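Local coordinates for protein putative acyl-CoA dehydrogenase (Burkholderia xenovorans, PDB 5JSC) that binds flavin-adenine dinucleotide and has the fold of the acyl-CoA dehydrogenase family of flavoproteins, at residues I141-L146 with G182-Y187; L214-R219 with P227-H232. All blocks are in the same frame, centred on the assembly; numbering follows the deposited sequence.

How the interactions relate
Both interactions lie in the middle, beta-rich domain of the acyl-CoA dehydrogenase fold, with centres about 10 Å apart. Interaction 1 is a buried contact, eight of its nine touching residues being buried, and it joins strand 144-145 and its approach to strand 186-192 beside the flavin ring. Interaction 2 is a partly buried antiparallel hairpin with a bulge, in a second sheet, whose polar side chains lie toward the surface. The first relies on small apolar groups against aromatic rings plus two Asp185-Ile141 hydrogen bonds, the second on a backbone ladder, one arginine-to-carbonyl bond and aliphatic packing on one face. They touch where Tyr187 CD2 meets Leu231 CD1 at 3.7 Å and Ile183 CD1 meets Pro227 CB at 3.5 Å.

Interaction 1: I141-L146 with G182-Y187; sequences IAAFAL and GIADFY. With FAD (flavin-adenine dinucleotide), chain M.
Strand 144-145 is an outermost strand, within this chain, of the mixed sheet in the acyl-CoA dehydrogenase middle domain, and it runs parallel to strand 186-192. Ile141 and Asp185 join the two segments just before this pairing by two hydrogen bonds. Ile141 N donates to Asp185 OD2 at 2.8 Å in a nearly straight bond, 170° at the hydrogen, and OD2 accepts on its anti lone pair. In return Asp185 N donates to Ile141 O, also at 2.8 Å, in the carbonyl plane and on a lone pair. Asp185 CG stands anti to its own carbonyl carbon (chi1 -68°), beside its own backbone N, and OD2 beyond it meets Ile141 N.

Beyond these two bonds, packing depends on alanines meeting rings. Ala142 lies over one face of Phe186: its CA is 4.2 Å from the ring centroid, a CH-pi contact, and its CB comes to 3.5 Å from the rim atom CZ. Ala143 CB touches Tyr187 CD2 at 3.4 Å and also packs on Ala184 CB, which itself sits above one face of the tyrosine ring. That ring is tied at its far end, because Gly182 N donates to Tyr187 OH. Tyr131 meets Phe186 edge-to-face.

Phe144 and Leu146 belong to the flavin pocket and present backbone to the cofactor. FAD N3 donates to Phe144 O at 2.8 Å with an angle of 174°, and Leu146 N returns a bond to FAD O2 at 2.9 Å.

Interaction 2: L214-R219 with P227-H232; sequences LEIAER and PLARLH
Arg219 folds back toward Leu228 because its chain bends at chi2 (-54°) and chi3 (-55°), the latter placing NE beside strand 228-233. Arg219 NE then donates to Leu228 O at 3.1 Å, almost straight at the hydrogen and with the oxygen in the guanidinium plane, although the donor stands above the carbonyl plane. At the guanidinium edge NH2 lies 3.5 Å from Pro227 CA. A water accepts from Leu228 N and, weakly, from Arg219 NH2. The side chain of Leu228 lines the flavin-adenine dinucleotide pocket, about 4 Å from the cofactor.

The backbones form an antiparallel hairpin interrupted by a classic beta bulge: Ala217 and Glu218 both face Arg230, and the register shifts by one residue. Evidence for the bulge is the pair of bonds at that residue, Ala217 N to Arg230 O and Arg230 N to Glu218 O, each 2.9 Å. Before it, Glu215 and His232 form a hydrogen-bonded pair, with both amides used. The two side chains run alongside each other in the same direction, and Glu215 OE2 meets the imidazole edge 3.4 Å from His232 CD2, the two planes being 51° apart.

On the face shared by Ile216, Ala229 and Leu231, Ile216 CD1 packs on Leu231 CD2 at 3.6 Å, while its CG2 branch rests on Ala229 CB at 3.9 Å.

The polar ends have further partners: Asp54 of helix 53-66 forms a salt bridge with Arg219, and Asp174 forms a salt bridge with Arg230 NE and a hydrogen bond with His232 ND1. Strand 228-233 also pairs with strand 168-179, while Leu214, Ile216 and Leu231 pack against Tyr187 of strand 186-192, and helix 53-66 touches Pro227.

Interaction 1: I141-L146 with G182-Y187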
# COMPACT_ATOMS: atom_id res chain seq x y z
N ILE C 141 -12.61 38.40 -13.14
CA ILE C 141 -12.06 37.26 -12.42
C ILE C 141 -13.13 36.70 -11.49
O ILE C 141 -13.71 37.44 -10.68
CB ILE C 141 -10.80 37.68 -11.63
CG1 ILE C 141 -9.72 38.16 -12.61
CG2 ILE C 141 -10.29 36.53 -10.78
CD1 ILE C 141 -8.46 38.68 -11.93
N ALA C 142 -13.40 35.40 -11.61
CA ALA C 142 -14.48 34.73 -10.89
C ALA C 142 -13.97 34.06 -9.62
O ALA C 142 -12.79 33.77 -9.48
CB ALA C 142 -15.16 33.69 -11.79
N ALA C 143 -14.91 33.78 -8.71
CA ALA C 143 -14.60 33.08 -7.47
C ALA C 143 -15.84 32.36 -6.96
O ALA C 143 -16.97 32.77 -7.24
CB ALA C 143 -14.05 34.03 -6.41
N PHE C 144 -15.61 31.30 -6.20
CA PHE C 144 -16.62 30.35 -5.73
C PHE C 144 -16.48 30.28 -4.22
O PHE C 144 -15.50 29.73 -3.71
CB PHE C 144 -16.36 28.99 -6.39
CG PHE C 144 -17.35 27.90 -6.04
CD1 PHE C 144 -18.56 27.80 -6.71
CD2 PHE C 144 -17.02 26.91 -5.12
CE1 PHE C 144 -19.44 26.77 -6.43
CE2 PHE C 144 -17.90 25.87 -4.84
CZ PHE C 144 -19.11 25.81 -5.50
N ALA C 145 -17.43 30.86 -3.49
CA ALA C 145 -17.28 31.04 -2.03
C ALA C 145 -18.27 30.14 -1.29
O ALA C 145 -19.42 30.53 -1.00
CB ALA C 145 -17.45 32.51 -1.64
N LEU C 146 -17.81 28.95 -0.93
CA LEU C 146 -18.61 27.92 -0.28
C LEU C 146 -18.11 27.59 1.12
O LEU C 146 -18.89 27.61 2.08
CB LEU C 146 -18.61 26.65 -1.15
CG LEU C 146 -19.47 25.48 -0.67
CD1 LEU C 146 -20.93 25.91 -0.58
CD2 LEU C 146 -19.30 24.26 -1.58
N GLY C 182 -9.73 38.34 -2.73
CA GLY C 182 -8.98 39.57 -2.75
C GLY C 182 -8.74 40.15 -4.13
O GLY C 182 -8.44 41.35 -4.23
N ILE C 183 -8.86 39.35 -5.19
CA ILE C 183 -8.64 39.87 -6.54
C ILE C 183 -9.81 39.57 -7.47
O ILE C 183 -9.85 40.07 -8.60
CB ILE C 183 -7.33 39.33 -7.14
CG1 ILE C 183 -7.37 37.82 -7.30
CG2 ILE C 183 -6.14 39.78 -6.31
CD1 ILE C 183 -6.08 37.30 -7.84
N ALA C 184 -10.77 38.76 -7.02
CA ALA C 184 -11.94 38.47 -7.84
C ALA C 184 -12.79 39.71 -8.05
O ALA C 184 -12.87 40.60 -7.19
CB ALA C 184 -12.79 37.37 -7.21
N ASP C 185 -13.46 39.77 -9.21
CA ASP C 185 -14.43 40.82 -9.47
C ASP C 185 -15.82 40.49 -8.93
O ASP C 185 -16.62 41.40 -8.70
CB ASP C 185 -14.50 41.09 -10.98
CG ASP C 185 -13.22 41.72 -11.49
OD1 ASP C 185 -12.95 42.88 -11.12
OD2 ASP C 185 -12.48 41.05 -12.24
N PHE C 186 -16.10 39.21 -8.70
CA PHE C 186 -17.34 38.81 -8.06
C PHE C 186 -17.11 37.45 -7.43
O PHE C 186 -16.18 36.72 -7.79
CB PHE C 186 -18.51 38.74 -9.07
CG PHE C 186 -18.34 37.67 -10.11
CD1 PHE C 186 -18.77 36.37 -9.87
CD2 PHE C 186 -17.73 37.96 -11.33
CE1 PHE C 186 -18.60 35.37 -10.82
CE2 PHE C 186 -17.57 36.98 -12.28
CZ PHE C 186 -18.00 35.68 -12.03
N TYR C 187 -17.99 37.13 -6.48
CA TYR C 187 -17.98 35.87 -5.75
C TYR C 187 -19.36 35.25 -5.87
O TYR C 187 -20.35 35.93 -5.61
CB TYR C 187 -17.65 36.08 -4.27
CG TYR C 187 -16.30 36.72 -4.05
CD1 TYR C 187 -16.15 38.10 -4.05
CD2 TYR C 187 -15.17 35.93 -3.85
CE1 TYR C 187 -14.91 38.68 -3.86
CE2 TYR C 187 -13.93 36.50 -3.66
CZ TYR C 187 -13.80 37.86 -3.66
OH TYR C 187 -12.55 38.41 -3.48
PA FAD M . -12.74 19.62 7.27
O1A FAD M . -14.11 19.75 6.72
O2A FAD M . -12.54 19.98 8.75
O5B FAD M . -12.25 18.13 7.01
C5B FAD M . -10.98 17.69 7.54
C4B FAD M . -10.75 16.32 6.97
O4B FAD M . -11.75 15.42 7.47
C3B FAD M . -10.90 16.20 5.46
O3B FAD M . -9.77 16.68 4.74
C2B FAD M . -11.15 14.70 5.29
O2B FAD M . -9.91 14.00 5.27
C1B FAD M . -11.93 14.35 6.57
N9A FAD M . -13.36 14.15 6.39
C8A FAD M . -14.28 15.05 5.91
N7A FAD M . -15.52 14.62 5.95
C5A FAD M . -15.41 13.35 6.50
C6A FAD M . -16.38 12.38 6.83
N6A FAD M . -17.69 12.53 6.61
N1A FAD M . -15.94 11.22 7.38
C2A FAD M . -14.63 11.06 7.57
N3A FAD M . -13.63 11.91 7.31
C4A FAD M . -14.09 13.05 6.77
N1 FAD M . -13.27 26.43 -0.78
C2 FAD M . -14.15 27.25 -1.44
O2 FAD M . -15.32 27.41 -1.06
N3 FAD M . -13.73 27.94 -2.55
C4 FAD M . -12.46 27.88 -3.10
O4 FAD M . -12.16 28.60 -4.05
C4X FAD M . -11.56 26.99 -2.43
N5 FAD M . -10.32 26.94 -2.85
C5X FAD M . -9.40 26.24 -2.08
C6 FAD M . -8.06 26.30 -2.43
C7 FAD M . -7.08 25.71 -1.64
C7M FAD M . -5.63 25.84 -2.03
C8 FAD M . -7.46 25.02 -0.48
C8M FAD M . -6.43 24.37 0.42
C9 FAD M . -8.81 24.94 -0.13
C9A FAD M . -9.78 25.55 -0.92
N10 FAD M . -11.14 25.57 -0.55
C10 FAD M . -12.05 26.31 -1.26
C1' FAD M . -11.55 24.93 0.71
C2' FAD M . -11.68 23.41 0.59
O2' FAD M . -12.81 23.06 -0.20
C3' FAD M . -11.83 22.81 1.99
O3' FAD M . -10.58 23.00 2.63
C4' FAD M . -12.19 21.33 1.99
O4' FAD M . -13.55 21.18 1.57
C5' FAD M . -12.00 20.70 3.36
O5' FAD M . -12.78 21.46 4.31
P FAD M . -12.03 21.88 5.68
O1P FAD M . -10.72 22.54 5.40
O2P FAD M . -12.98 22.68 6.53
O3P FAD M . -11.73 20.49 6.41

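Interaction 2: L214-R219 with P227-H232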
# COMPACT_ATOMS: atom_id res chain seq x y z
N LEU C 214 -18.50 43.67 2.28
CA LEU C 214 -17.66 42.53 1.91
C LEU C 214 -16.21 42.91 2.17
O LEU C 214 -15.65 43.77 1.48
CB LEU C 214 -17.88 42.15 0.44
CG LEU C 214 -16.96 41.05 -0.10
CD1 LEU C 214 -17.03 39.80 0.76
CD2 LEU C 214 -17.30 40.72 -1.56
N GLU C 215 -15.61 42.30 3.18
CA GLU C 215 -14.28 42.66 3.63
C GLU C 215 -13.31 41.52 3.35
O GLU C 215 -13.64 40.35 3.54
CB GLU C 215 -14.28 43.01 5.12
CG GLU C 215 -15.31 44.08 5.48
CD GLU C 215 -15.41 44.35 6.97
OE1 GLU C 215 -16.09 45.33 7.35
OE2 GLU C 215 -14.82 43.60 7.77
N ILE C 216 -12.12 41.87 2.86
CA ILE C 216 -11.04 40.89 2.73
C ILE C 216 -10.35 40.84 4.09
O ILE C 216 -9.53 41.70 4.42
CB ILE C 216 -10.07 41.25 1.61
CG1 ILE C 216 -10.84 41.55 0.31
CG2 ILE C 216 -9.09 40.11 1.39
CD1 ILE C 216 -11.71 40.40 -0.20
N ALA C 217 -10.72 39.85 4.91
CA ALA C 217 -10.28 39.83 6.30
C ALA C 217 -8.82 39.42 6.42
O ALA C 217 -8.13 39.86 7.34
CB ALA C 217 -11.17 38.90 7.11
N GLU C 218 -8.35 38.58 5.50
CA GLU C 218 -7.03 37.98 5.62
C GLU C 218 -6.66 37.41 4.26
O GLU C 218 -7.50 36.81 3.60
CB GLU C 218 -7.05 36.87 6.69
CG GLU C 218 -5.77 36.10 6.86
CD GLU C 218 -5.96 34.89 7.78
OE1 GLU C 218 -7.07 34.73 8.33
OE2 GLU C 218 -5.00 34.11 7.94
N ARG C 219 -5.41 37.63 3.86
CA ARG C 219 -4.86 36.91 2.71
C ARG C 219 -4.15 35.67 3.23
O ARG C 219 -3.40 35.74 4.21
CB ARG C 219 -3.91 37.79 1.90
CG ARG C 219 -4.58 39.02 1.28
CD ARG C 219 -5.79 38.65 0.43
NE ARG C 219 -5.45 37.68 -0.61
CZ ARG C 219 -4.97 38.00 -1.80
NH1 ARG C 219 -4.77 39.28 -2.12
NH2 ARG C 219 -4.67 37.05 -2.68
N PRO C 227 -3.63 32.95 -5.06
CA PRO C 227 -4.44 33.98 -4.40
C PRO C 227 -5.58 33.34 -3.61
O PRO C 227 -6.43 32.65 -4.17
CB PRO C 227 -4.97 34.83 -5.56
CG PRO C 227 -4.12 34.48 -6.73
CD PRO C 227 -3.60 33.10 -6.53
N LEU C 228 -5.59 33.59 -2.30
CA LEU C 228 -6.56 32.99 -1.39
C LEU C 228 -6.91 34.00 -0.31
O LEU C 228 -6.05 34.76 0.14
CB LEU C 228 -6.02 31.71 -0.73
CG LEU C 228 -6.01 30.37 -1.47
CD1 LEU C 228 -5.18 29.38 -0.67
CD2 LEU C 228 -7.42 29.87 -1.62
N ALA C 229 -8.17 34.00 0.12
CA ALA C 229 -8.53 34.94 1.19
C ALA C 229 -9.63 34.38 2.08
O ALA C 229 -10.38 33.48 1.71
CB ALA C 229 -8.98 36.30 0.64
N ARG C 230 -9.69 34.96 3.28
CA ARG C 230 -10.86 34.85 4.15
C ARG C 230 -11.72 36.08 3.91
O ARG C 230 -11.22 37.21 3.95
CB ARG C 230 -10.44 34.76 5.62
CG ARG C 230 -11.59 34.60 6.61
CD ARG C 230 -11.04 34.20 7.98
NE ARG C 230 -12.06 34.16 9.02
CZ ARG C 230 -11.96 33.46 10.15
NH1 ARG C 230 -10.89 32.70 10.39
NH2 ARG C 230 -12.95 33.50 11.04
N LEU C 231 -13.00 35.85 3.62
CA LEU C 231 -13.96 36.92 3.39
C LEU C 231 -14.82 37.09 4.62
O LEU C 231 -15.38 36.12 5.11
CB LEU C 231 -14.85 36.60 2.19
CG LEU C 231 -14.19 36.17 0.90
CD1 LEU C 231 -15.26 35.89 -0.13
CD2 LEU C 231 -13.23 37.24 0.42
N HIS C 232 -14.93 38.32 5.11
CA HIS C 232 -15.85 38.62 6.20
C HIS C 232 -17.00 39.46 5.67
O HIS C 232 -16.77 40.50 5.03
CB HIS C 232 -15.15 39.36 7.34
CG HIS C 232 -16.07 39.72 8.46
ND1 HIS C 232 -16.66 38.77 9.27
CD2 HIS C 232 -16.52 40.92 8.89
CE1 HIS C 232 -17.43 39.37 10.16
NE2 HIS C 232 -17.37 40.67 9.95
O HOH W 1 -3.05 34.72 -0.97